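Local coordinates for protein aminomethyltransferase (Bartonella henselae, PDB 3GIR) that belongs to the aminomethyltransferase (T-protein) family and joins a large alpha/beta domain to a C-terminal barrel domain, at residues S117-L120 and I126-D129; E157-G162 and Q291-K296; Q200-E203 and F209-R212; G214-D219 and D252-E257; G259-G264 and R308-L313. All blocks are in the same frame, centred on the assembly; numbering follows the deposited sequence.

How the contacts relate
From the N terminus, contact 1 comes first and closes the short loop of a beta hairpin. Contact 2 opens next, on the end of helix 149-159, and closes only at 291-296, so contacts 3 and 4 both fall within the long loop it spans. Contact 3 is a second hairpin, at the edge of another sheet, and contact 4 sets the loop that follows it against helix 248-257; Arg212 and Asp219 join the two by a salt bridge. Contact 5 crosses contact 2 along the chain and reaches strand 309-315 of the C-terminal barrel domain. Arg159 of contact 2 also touches contact 1, while segment 259-264 touches contacts 1 and 4.

Contact 1 (S117-L120 and I126-D129); sequences SYLL and ILDD
Leu119 holds segment 126-129 with both of its peptide groups. Its backbone nitrogen, Leu119 N, donates to Asp128 O at 2.9 Å, and Leu119 O accepts from Leu127 N at 2.8 Å; the second bond is more bent, 139° at the hydrogen, where the chain turns a corner at Leu127. Next to them Tyr118 faces Asp129 and Leu120 faces Ile126 as antiparallel non-hydrogen-bonded pairs, with Asp129 CA adding a CA-H...O contact to Ser117 O.

On the face that carries Tyr118, Leu120 and Ile126, the CG2 branch of Ile126 touches Tyr118 CB at 3.9 Å while its CG1 branch reaches Leu120 CD2 at 4.0 Å, one branch to each neighbour. Ile126 CG2 stands anti to its N and CG1 beside it, a torsion that aims CG2 at Tyr118 and CG1 at Leu120. Leu119 lies on the opposite face, and Leu127, at the corner, turns toward it: Leu119 CD2 meets Leu127 CD1 at 3.9 Å, the two chains crossing at a slant, and Leu127 CB lies 3.4 Å from Leu119 O.

Further out, the polar ends are fixed by other parts of the domain. Tyr118 OH bonds to Leu278 O, Asp129 OD2 to Tyr116 OH, and Asp128 OD2 to Asn145 N. The carbonyl of Ile126 accepts from His263 NE2; Leu156 and Arg159 of helix 149-159 pack on Leu119, and Arg159 also on Leu127. This is a buried antiparallel beta hairpin, strands 114-120 and 126-136, in which strand 114-120 forms one border of a five-stranded antiparallel sheet.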
# COMPACT_ATOMS: atom_id res chain seq x y z
N SER A 117 2.90 3.80 -8.49
CA SER A 117 2.33 3.61 -9.80
C SER A 117 1.34 2.45 -9.77
O SER A 117 0.95 1.95 -8.71
CB SER A 117 3.40 3.36 -10.86
OG SER A 117 2.90 3.61 -12.15
N TYR A 118 0.91 2.04 -10.96
CA TYR A 118 -0.03 0.91 -11.06
C TYR A 118 0.05 0.24 -12.40
O TYR A 118 0.29 0.88 -13.42
CB TYR A 118 -1.49 1.38 -10.78
CG TYR A 118 -1.78 2.81 -10.99
CD1 TYR A 118 -1.78 3.35 -12.26
CD2 TYR A 118 -2.15 3.65 -9.94
CE1 TYR A 118 -2.10 4.68 -12.45
CE2 TYR A 118 -2.42 4.99 -10.15
CZ TYR A 118 -2.40 5.48 -11.40
OH TYR A 118 -2.73 6.79 -11.67
N LEU A 119 -0.19 -1.05 -12.38
CA LEU A 119 -0.29 -1.86 -13.58
C LEU A 119 -1.76 -1.75 -14.04
O LEU A 119 -2.66 -2.16 -13.34
CB LEU A 119 0.06 -3.30 -13.20
CG LEU A 119 0.24 -4.24 -14.33
CD1 LEU A 119 1.54 -3.94 -15.19
CD2 LEU A 119 0.19 -5.75 -13.82
N LEU A 120 -1.99 -1.25 -15.26
CA LEU A 120 -3.37 -1.10 -15.75
C LEU A 120 -3.67 -2.14 -16.77
O LEU A 120 -2.76 -2.56 -17.55
CB LEU A 120 -3.46 0.26 -16.41
CG LEU A 120 -3.19 1.44 -15.56
CD1 LEU A 120 -3.38 2.66 -16.47
CD2 LEU A 120 -4.08 1.55 -14.32
N ILE A 126 -7.25 -1.07 -12.50
CA ILE A 126 -6.00 -1.26 -11.76
C ILE A 126 -5.80 -2.71 -11.43
O ILE A 126 -6.44 -3.28 -10.52
CB ILE A 126 -5.95 -0.37 -10.51
CG1 ILE A 126 -5.96 1.12 -10.86
CG2 ILE A 126 -4.62 -0.65 -9.66
CD1 ILE A 126 -6.28 2.03 -9.67
N LEU A 127 -4.88 -3.39 -12.14
CA LEU A 127 -4.55 -4.78 -11.83
C LEU A 127 -3.82 -4.89 -10.46
O LEU A 127 -4.01 -5.87 -9.75
CB LEU A 127 -3.60 -5.36 -12.91
CG LEU A 127 -4.31 -5.43 -14.29
CD1 LEU A 127 -3.32 -5.70 -15.48
CD2 LEU A 127 -5.36 -6.59 -14.21
N ASP A 128 -2.98 -3.92 -10.16
CA ASP A 128 -2.24 -3.83 -8.89
C ASP A 128 -1.65 -2.46 -8.78
O ASP A 128 -1.31 -1.83 -9.78
CB ASP A 128 -1.12 -4.89 -8.77
CG ASP A 128 -0.78 -5.23 -7.29
OD1 ASP A 128 -1.54 -4.75 -6.42
OD2 ASP A 128 0.32 -5.83 -7.07
N ASP A 129 -1.52 -1.99 -7.55
CA ASP A 129 -0.70 -0.79 -7.33
C ASP A 129 0.68 -1.23 -6.87
O ASP A 129 0.83 -2.35 -6.33
CB ASP A 129 -1.36 0.27 -6.45
CG ASP A 129 -1.72 -0.14 -5.11
OD1 ASP A 129 -1.78 -1.35 -4.72
OD2 ASP A 129 -2.05 0.86 -4.35

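Contact 2 (E157-G162 and Q291-K296); sequences EKRAFG and QFYGAK
Tyr293 receives Arg159 on one face of its ring, from the second position of a turn that starts at Phe292. Phe292 leads in, its side chain packed on Leu120, and Phe292 O accepts from Ala295 N at 3.0 Å to close a type II beta turn. At Tyr293, CG lies anti to the N (chi1 -165°), which sends the ring toward helix 149-159. The Arg159 guanidinium lies nearly flat on the Tyr293 ring, planes 21° apart and centres 3.8 Å apart, but displaced toward the rim. Arg159 NH2 sits 3.5 Å from Tyr293 CD2, while Arg159 NH1 is 3.5 Å from Tyr293 CB. The carbonyl of Tyr293 joins in through a water, which donates to Tyr293 O at 2.8 Å and takes a weak bond from Arg159 NH1 in the guanidinium plane. Gly294, with positive phi, is the N-cap of helix 295-304, which Ala295 begins.

Arg159 also makes a salt bridge to Glu155 and donates to Leu120 O and Ala101 O. These partners probably fix the rotation of the guanidinium, with a face of it turned to the ring: a cation-pi contact that probably adds electrostatic attraction to the packing of two flat groups.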
# COMPACT_ATOMS: atom_id res chain seq x y z
N GLU A 157 5.92 -10.07 -17.49
CA GLU A 157 6.69 -10.96 -18.38
C GLU A 157 6.12 -10.90 -19.80
O GLU A 157 6.86 -10.80 -20.79
CB GLU A 157 6.59 -12.40 -17.87
CG GLU A 157 7.75 -13.19 -17.97
CD GLU A 157 7.62 -14.57 -17.31
OE1 GLU A 157 8.68 -15.06 -16.95
OE2 GLU A 157 6.49 -15.15 -17.19
N LYS A 158 4.79 -10.90 -19.95
CA LYS A 158 4.22 -10.77 -21.28
C LYS A 158 4.47 -9.39 -21.87
O LYS A 158 4.73 -9.25 -23.04
CB LYS A 158 2.71 -11.06 -21.27
CG LYS A 158 2.32 -12.47 -20.85
CD LYS A 158 0.81 -12.58 -20.72
CE LYS A 158 0.46 -13.94 -20.19
NZ LYS A 158 -0.94 -14.07 -19.65
N ARG A 159 4.34 -8.32 -21.09
CA ARG A 159 4.63 -6.96 -21.62
C ARG A 159 6.11 -6.76 -21.97
O ARG A 159 6.46 -5.82 -22.73
CB ARG A 159 4.13 -5.89 -20.60
CG ARG A 159 2.61 -5.88 -20.46
CD ARG A 159 2.05 -4.83 -19.47
NE ARG A 159 0.66 -5.15 -19.21
CZ ARG A 159 -0.21 -4.37 -18.59
NH1 ARG A 159 0.12 -3.15 -18.19
NH2 ARG A 159 -1.41 -4.88 -18.39
N ALA A 160 6.97 -7.59 -21.39
CA ALA A 160 8.39 -7.60 -21.70
C ALA A 160 8.78 -8.42 -22.92
O ALA A 160 9.93 -8.39 -23.32
CB ALA A 160 9.21 -8.07 -20.47
N PHE A 161 7.83 -9.14 -23.51
CA PHE A 161 8.17 -10.02 -24.67
C PHE A 161 8.97 -9.29 -25.75
O PHE A 161 9.96 -9.82 -26.28
CB PHE A 161 6.91 -10.56 -25.32
CG PHE A 161 6.27 -11.74 -24.63
CD1 PHE A 161 6.93 -12.55 -23.72
CD2 PHE A 161 4.94 -11.99 -24.89
CE1 PHE A 161 6.27 -13.65 -23.15
CE2 PHE A 161 4.33 -13.10 -24.32
CZ PHE A 161 4.98 -13.87 -23.46
N GLY A 162 8.55 -8.09 -26.09
CA GLY A 162 9.30 -7.35 -27.11
C GLY A 162 10.64 -6.75 -26.69
O GLY A 162 11.47 -6.35 -27.55
N GLN A 291 2.33 6.46 -23.96
CA GLN A 291 3.01 5.26 -24.48
C GLN A 291 2.78 4.00 -23.61
O GLN A 291 3.20 2.92 -23.99
CB GLN A 291 4.47 5.51 -24.75
CG GLN A 291 5.32 5.77 -23.55
CD GLN A 291 6.81 6.02 -23.85
OE1 GLN A 291 7.29 7.17 -23.80
NE2 GLN A 291 7.54 4.95 -24.15
N PHE A 292 2.13 4.17 -22.47
CA PHE A 292 1.90 3.03 -21.58
C PHE A 292 0.68 2.21 -21.96
O PHE A 292 -0.32 2.73 -22.53
CB PHE A 292 1.77 3.49 -20.13
CG PHE A 292 0.67 4.50 -19.87
CD1 PHE A 292 -0.57 4.11 -19.46
CD2 PHE A 292 0.92 5.86 -19.92
CE1 PHE A 292 -1.56 5.05 -19.19
CE2 PHE A 292 -0.10 6.76 -19.61
CZ PHE A 292 -1.31 6.32 -19.25
N TYR A 293 0.72 0.94 -21.57
CA TYR A 293 -0.38 -0.00 -21.70
C TYR A 293 -1.60 0.52 -20.90
O TYR A 293 -1.49 0.78 -19.72
CB TYR A 293 0.06 -1.38 -21.17
CG TYR A 293 -0.85 -2.51 -21.58
CD1 TYR A 293 -0.49 -3.36 -22.63
CD2 TYR A 293 -2.07 -2.71 -21.00
CE1 TYR A 293 -1.36 -4.38 -23.07
CE2 TYR A 293 -2.92 -3.75 -21.38
CZ TYR A 293 -2.57 -4.57 -22.44
OH TYR A 293 -3.43 -5.58 -22.82
N GLY A 294 -2.76 0.65 -21.57
CA GLY A 294 -3.96 1.24 -20.97
C GLY A 294 -4.14 2.72 -21.23
O GLY A 294 -5.11 3.29 -20.72
N ALA A 295 -3.20 3.39 -21.90
CA ALA A 295 -3.24 4.84 -22.05
C ALA A 295 -4.52 5.35 -22.72
O ALA A 295 -5.05 6.36 -22.28
CB ALA A 295 -2.00 5.35 -22.82
N LYS A 296 -4.97 4.69 -23.77
CA LYS A 296 -6.13 5.22 -24.52
C LYS A 296 -7.33 5.26 -23.58
O LYS A 296 -7.99 6.30 -23.50
CB LYS A 296 -6.44 4.35 -25.74
CG LYS A 296 -7.77 4.72 -26.43
CD LYS A 296 -7.95 3.95 -27.70
CE LYS A 296 -9.31 4.25 -28.35
NZ LYS A 296 -9.32 3.67 -29.74
O HOH W 1 -0.21 -0.15 -17.35

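Contact 3 (Q200-E203 and F209-R212); sequences QGFE and FITR
Phe202 and Ile210 bond to each other twice, forming an antiparallel hydrogen-bonded pair. Phe202 N donates to Ile210 O and Ile210 N donates to Phe202 O, both at 2.9 Å. A third backbone bond, Arg212 N to Gln200 O, is also 2.9 Å long and fairly straight at 166°. Between them lies the non-hydrogen-bonded pair of Gly201 and Thr211, their CA atoms only 4.0 Å apart.

Weaker CA-H...O contacts fill the gaps. Gly201 CA approaches Ile210 O at 3.1 Å, and the CA atoms of Thr211 and Phe209 point at Gln200 O and Phe202 O in the same manner.

Apolar packing follows the alternation of the strands. Phe202 and Ile210 lie side by side on one face, pointing the same way, with Phe202 CE2 3.8 Å from Ile210 CB. Phe202 chi1 is 79°, which leans the ring over the neighbouring strand. On the other face, Thr211 CG2 rests 3.9 Å from Gly201 CA.

Polar side chains bond elsewhere: Arg212 forms a salt bridge with Asp219, and Thr211 OG1 bonds to nearby Ser213 OG. The whole is a beta hairpin of strands 201-202 and 209-211, with 201-202 the outermost strand of a mixed sheet within the chain. Backbone bonds hold the two strands together, while side chains add apolar packing and Gly201 permits the close approach of Thr211 CG2.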
# COMPACT_ATOMS: atom_id res chain seq x y z
N GLN A 200 12.92 7.57 -1.35
CA GLN A 200 14.21 7.14 -1.90
C GLN A 200 14.55 5.76 -1.39
O GLN A 200 14.08 5.39 -0.32
CB GLN A 200 15.32 8.05 -1.51
CG GLN A 200 15.19 9.38 -2.20
CD GLN A 200 16.36 10.35 -1.92
OE1 GLN A 200 17.20 10.16 -1.02
NE2 GLN A 200 16.35 11.42 -2.68
N GLY A 201 15.42 5.10 -2.11
CA GLY A 201 15.89 3.77 -1.78
C GLY A 201 17.30 3.55 -2.25
O GLY A 201 17.84 4.34 -3.05
N PHE A 202 17.92 2.51 -1.71
CA PHE A 202 19.29 2.15 -2.08
C PHE A 202 19.57 0.70 -1.68
O PHE A 202 18.76 0.06 -1.05
CB PHE A 202 20.33 3.13 -1.46
CG PHE A 202 20.66 2.91 0.03
CD1 PHE A 202 22.00 2.75 0.44
CD2 PHE A 202 19.68 2.86 1.02
CE1 PHE A 202 22.30 2.60 1.83
CE2 PHE A 202 19.97 2.72 2.36
CZ PHE A 202 21.28 2.61 2.78
N GLU A 203 20.76 0.21 -2.06
CA GLU A 203 21.16 -1.14 -1.73
C GLU A 203 22.39 -1.06 -0.86
O GLU A 203 23.49 -0.85 -1.39
CB GLU A 203 21.45 -1.95 -2.98
CG GLU A 203 20.28 -2.08 -3.92
CD GLU A 203 20.69 -2.66 -5.28
OE1 GLU A 203 21.43 -2.00 -6.03
OE2 GLU A 203 20.31 -3.83 -5.52
N PHE A 209 17.79 -4.24 0.08
CA PHE A 209 17.15 -3.05 -0.52
C PHE A 209 16.47 -2.31 0.60
O PHE A 209 15.65 -2.91 1.29
CB PHE A 209 16.18 -3.54 -1.62
CG PHE A 209 15.31 -2.50 -2.24
CD1 PHE A 209 15.81 -1.36 -2.78
CD2 PHE A 209 13.93 -2.70 -2.31
CE1 PHE A 209 14.97 -0.39 -3.39
CE2 PHE A 209 13.10 -1.79 -2.94
CZ PHE A 209 13.64 -0.59 -3.44
N ILE A 210 16.81 -1.02 0.84
CA ILE A 210 16.18 -0.26 1.89
C ILE A 210 15.57 0.97 1.26
O ILE A 210 16.23 1.67 0.48
CB ILE A 210 17.17 0.17 2.99
CG1 ILE A 210 17.71 -1.12 3.67
CG2 ILE A 210 16.54 1.17 3.99
CD1 ILE A 210 18.73 -0.83 4.83
N THR A 211 14.32 1.24 1.64
CA THR A 211 13.60 2.43 1.19
C THR A 211 13.06 3.21 2.40
O THR A 211 12.80 2.62 3.46
CB THR A 211 12.43 2.13 0.22
OG1 THR A 211 11.46 1.30 0.91
CG2 THR A 211 12.88 1.45 -1.12
N ARG A 212 12.98 4.53 2.27
CA ARG A 212 12.34 5.36 3.27
C ARG A 212 10.91 5.58 2.80
O ARG A 212 10.60 6.48 2.03
CB ARG A 212 13.12 6.67 3.50
CG ARG A 212 12.63 7.43 4.70
CD ARG A 212 13.59 8.56 5.15
NE ARG A 212 13.44 8.89 6.51
CZ ARG A 212 14.41 9.40 7.26
NH1 ARG A 212 15.61 9.62 6.73
NH2 ARG A 212 14.21 9.64 8.50

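Contact 4 (G214-D219 and D252-E257); sequences GYTGED and DSLRLE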
# COMPACT_ATOMS: atom_id res chain seq x y z
N GLY A 214 6.57 3.60 3.38
CA GLY A 214 5.80 2.63 4.19
C GLY A 214 4.32 2.76 3.88
O GLY A 214 3.94 3.29 2.81
N TYR A 215 3.51 2.34 4.82
CA TYR A 215 2.09 2.27 4.66
C TYR A 215 1.34 2.76 5.89
O TYR A 215 0.24 2.29 6.23
CB TYR A 215 1.73 0.79 4.36
CG TYR A 215 0.44 0.48 3.73
CD1 TYR A 215 -0.03 1.17 2.63
CD2 TYR A 215 -0.29 -0.59 4.17
CE1 TYR A 215 -1.18 0.79 1.99
CE2 TYR A 215 -1.48 -0.97 3.52
CZ TYR A 215 -1.91 -0.28 2.46
OH TYR A 215 -3.09 -0.76 1.87
N THR A 216 1.91 3.77 6.57
CA THR A 216 1.44 4.19 7.88
C THR A 216 1.07 5.69 7.96
O THR A 216 0.38 6.11 8.87
CB THR A 216 2.46 3.84 9.00
OG1 THR A 216 3.67 4.60 8.78
CG2 THR A 216 2.70 2.25 9.14
N GLY A 217 1.65 6.48 7.08
CA GLY A 217 1.59 7.96 7.20
C GLY A 217 2.60 8.52 8.20
O GLY A 217 2.66 9.74 8.38
N GLU A 218 3.43 7.66 8.77
CA GLU A 218 4.56 8.06 9.61
C GLU A 218 5.84 8.07 8.81
O GLU A 218 5.91 7.62 7.68
CB GLU A 218 4.70 7.14 10.81
CG GLU A 218 3.49 7.04 11.72
CD GLU A 218 3.20 8.32 12.44
OE1 GLU A 218 4.15 9.07 12.75
OE2 GLU A 218 1.99 8.62 12.69
N ASP A 219 6.94 8.58 9.42
CA ASP A 219 8.27 8.27 8.92
C ASP A 219 8.48 6.76 9.05
O ASP A 219 7.79 6.13 9.79
CB ASP A 219 9.35 9.08 9.71
CG ASP A 219 10.74 8.96 9.11
OD1 ASP A 219 10.87 8.61 7.95
OD2 ASP A 219 11.72 9.18 9.85
N ASP A 252 -3.75 -2.35 9.07
CA ASP A 252 -4.93 -1.84 8.40
C ASP A 252 -5.49 -0.52 9.00
O ASP A 252 -5.85 0.36 8.23
CB ASP A 252 -6.04 -2.95 8.37
CG ASP A 252 -7.08 -2.65 7.31
OD1 ASP A 252 -6.71 -2.47 6.14
OD2 ASP A 252 -8.26 -2.46 7.72
N SER A 253 -5.59 -0.38 10.32
CA SER A 253 -6.09 0.83 10.93
C SER A 253 -5.14 1.99 10.67
O SER A 253 -5.55 3.17 10.41
CB SER A 253 -6.43 0.67 12.41
OG SER A 253 -5.34 0.12 13.16
N LEU A 254 -3.84 1.70 10.68
CA LEU A 254 -2.88 2.74 10.37
C LEU A 254 -3.03 3.27 8.97
O LEU A 254 -3.02 4.52 8.75
CB LEU A 254 -1.43 2.30 10.64
CG LEU A 254 -1.07 2.06 12.10
CD1 LEU A 254 0.14 1.11 12.13
CD2 LEU A 254 -0.74 3.36 12.90
N ARG A 255 -3.00 2.38 7.98
CA ARG A 255 -3.10 2.79 6.63
C ARG A 255 -4.41 3.50 6.32
O ARG A 255 -4.43 4.43 5.51
CB ARG A 255 -2.82 1.64 5.65
CG ARG A 255 -3.90 0.55 5.58
CD ARG A 255 -4.86 0.89 4.53
NE ARG A 255 -5.99 -0.03 4.59
CZ ARG A 255 -7.09 0.02 3.83
NH1 ARG A 255 -7.27 0.92 2.89
NH2 ARG A 255 -8.01 -0.93 4.02
N LEU A 256 -5.49 3.03 6.91
CA LEU A 256 -6.81 3.63 6.66
C LEU A 256 -6.91 5.03 7.24
O LEU A 256 -7.35 5.96 6.54
CB LEU A 256 -7.89 2.67 7.18
CG LEU A 256 -9.36 3.07 7.03
CD1 LEU A 256 -9.63 3.59 5.60
CD2 LEU A 256 -10.28 1.93 7.52
N GLU A 257 -6.40 5.24 8.44
CA GLU A 257 -6.22 6.65 8.99
C GLU A 257 -5.42 7.55 8.05
O GLU A 257 -5.67 8.74 7.93
CB GLU A 257 -5.57 6.61 10.36
CG GLU A 257 -6.47 6.25 11.45
CD GLU A 257 -5.81 6.35 12.80
OE1 GLU A 257 -4.56 6.44 12.83
OE2 GLU A 257 -6.51 6.31 13.84
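Tyr215 has its CG anti to the N, chi1 -161°, which brings its ring under Arg255 CB. Arg255 CG occupies the crowded position between N and carbonyl carbon, and chi2 of 91° bends the chain to run across one face of the ring toward its hydroxyl end. Arg255 CB sits over the ring centre of Tyr215, a CH-pi contact of 3.6 Å to the centroid, 12° off the normal. Further along, Arg255 CG touches Tyr215 CE2 at 3.5 Å and Arg255 CD lies 3.6 Å from Tyr215 OH. The backbone comes in too, with Tyr215 O 3.2 Å from Arg255 CB. Next door, Thr216 CG2 packs against Leu254 CD1 at 4.1 Å.

Arg255 NE and Arg255 NH2 both donate to Asp252 OD1, at 3.0 and 2.9 Å, a salt bridge to the residue one turn earlier; NH2 uses the syn lone pair, while NE comes from above the carboxylate plane. Beyond the two segments, Arg255 NH1 makes a salt bridge to Asp266 and bonds to Leu260 O, and NH2 bonds to Ser340, while Tyr215 OH bonds to Cys261 O. These partners probably restrict the arginine's rotation, leaving its aliphatic part as a steady surface for the tyrosine.

On the loop side, Thr216 OG1 accepts from Glu218 N in an ST turn, which shapes the connection between strands 209-211 and 220-225 where it packs on helix 248-257.

Contact 5 (G259-G264 and R308-L313); sequences GLCLHG and RCRVGL
Cys261 SG presses on one face of the Arg310 guanidinium, and this is the tight part of the contact. Cys261 SG lies 3.3 Å above the guanidinium plane, displaced toward the rim, 3.4 Å from Arg310 NE and 3.6 Å from Arg310 CZ. The arginine leaves its strand with CG anti to the N, then kinks at chi3 (62°), which turns the flat group to present its face to the sulfur. NE is not spent on the cysteine: it donates to Ala276 O, so the sulfur contact is packing over the face.

Toward Gly259 the fit is looser. Gly259 O stays 3.8 Å from Arg310 NH1, and a water takes up the gap, donating to Gly259 O at 2.7 Å and accepting from Arg310 NH1 at 2.9 Å, in the guanidinium plane. Segments this lightly joined share only about 106 Å² of buried surface, and the touching residues are all partly exposed.

Gly259 leaves helix 248-257 through a Schellman motif. Arg310 reaches across from strand 309-315 and rests on Met353 and Tyr355 of strand 349-356, so the contact bridges the loop after that helix to the sheet of the C-terminal barrel domain.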
# COMPACT_ATOMS: atom_id res chain seq x y z
N GLY A 259 -5.25 7.43 4.86
CA GLY A 259 -5.91 7.54 3.59
C GLY A 259 -5.39 6.69 2.45
O GLY A 259 -5.60 7.03 1.25
N LEU A 260 -4.68 5.62 2.78
CA LEU A 260 -4.01 4.82 1.78
C LEU A 260 -4.86 3.71 1.28
O LEU A 260 -5.53 3.05 2.06
CB LEU A 260 -2.68 4.29 2.33
CG LEU A 260 -1.78 5.33 2.99
CD1 LEU A 260 -0.55 4.69 3.65
CD2 LEU A 260 -1.41 6.32 1.92
N CYS A 261 -4.81 3.44 -0.01
CA CYS A 261 -5.63 2.35 -0.60
C CYS A 261 -5.09 0.97 -0.33
O CYS A 261 -3.86 0.75 -0.28
CB CYS A 261 -5.74 2.49 -2.09
SG CYS A 261 -6.76 3.90 -2.57
N LEU A 262 -6.01 0.01 -0.24
CA LEU A 262 -5.66 -1.40 -0.19
C LEU A 262 -6.22 -2.06 -1.45
O LEU A 262 -7.45 -2.13 -1.65
CB LEU A 262 -6.13 -2.06 1.11
CG LEU A 262 -6.00 -3.59 1.07
CD1 LEU A 262 -4.50 -3.88 1.03
CD2 LEU A 262 -6.70 -4.20 2.28
N HIS A 263 -5.35 -2.61 -2.31
CA HIS A 263 -5.85 -3.26 -3.48
C HIS A 263 -6.60 -4.52 -3.10
O HIS A 263 -6.24 -5.26 -2.18
CB HIS A 263 -4.72 -3.58 -4.46
CG HIS A 263 -5.20 -3.94 -5.82
ND1 HIS A 263 -5.67 -5.19 -6.11
CD2 HIS A 263 -5.37 -3.20 -6.95
CE1 HIS A 263 -6.08 -5.23 -7.37
NE2 HIS A 263 -5.91 -4.04 -7.90
N GLY A 264 -7.75 -4.69 -3.75
CA GLY A 264 -8.71 -5.76 -3.41
C GLY A 264 -9.86 -5.27 -2.54
O GLY A 264 -10.89 -5.94 -2.43
N ARG A 308 -17.76 6.42 -10.55
CA ARG A 308 -18.04 6.42 -9.11
C ARG A 308 -16.76 6.99 -8.52
O ARG A 308 -15.74 7.06 -9.21
CB ARG A 308 -18.22 5.03 -8.60
CG ARG A 308 -17.31 4.02 -9.18
CD ARG A 308 -17.62 2.72 -8.47
NE ARG A 308 -16.80 1.59 -8.87
CZ ARG A 308 -16.66 0.47 -8.14
NH1 ARG A 308 -17.27 0.33 -6.95
NH2 ARG A 308 -15.89 -0.54 -8.61
N CYS A 309 -16.79 7.41 -7.25
CA CYS A 309 -15.67 8.21 -6.68
C CYS A 309 -15.23 7.62 -5.35
O CYS A 309 -16.07 7.47 -4.46
CB CYS A 309 -16.05 9.62 -6.38
SG CYS A 309 -16.60 10.43 -7.93
N ARG A 310 -13.92 7.38 -5.18
CA ARG A 310 -13.41 6.94 -3.88
C ARG A 310 -13.32 8.11 -2.91
O ARG A 310 -12.72 9.18 -3.21
CB ARG A 310 -12.01 6.35 -4.02
CG ARG A 310 -11.49 5.82 -2.66
CD ARG A 310 -10.11 5.17 -2.86
NE ARG A 310 -9.15 6.19 -3.34
CZ ARG A 310 -8.46 7.05 -2.61
NH1 ARG A 310 -8.43 7.02 -1.28
NH2 ARG A 310 -7.68 7.92 -3.23
N VAL A 311 -14.00 7.94 -1.77
CA VAL A 311 -14.07 8.92 -0.76
C VAL A 311 -13.79 8.39 0.64
O VAL A 311 -14.07 7.21 0.96
CB VAL A 311 -15.46 9.71 -0.78
CG1 VAL A 311 -15.69 10.44 -2.12
CG2 VAL A 311 -16.61 8.79 -0.42
N GLY A 312 -13.31 9.30 1.49
CA GLY A 312 -13.32 9.04 2.90
C GLY A 312 -14.71 9.10 3.44
O GLY A 312 -15.53 9.91 2.95
N LEU A 313 -15.01 8.32 4.48
CA LEU A 313 -16.31 8.28 5.12
C LEU A 313 -16.15 8.27 6.62
O LEU A 313 -15.38 7.48 7.15
CB LEU A 313 -17.09 7.01 4.67
CG LEU A 313 -17.45 6.95 3.20
CD1 LEU A 313 -17.85 5.47 2.76
CD2 LEU A 313 -18.56 7.94 2.82
O HOH W 2 -6.52 8.97 -0.31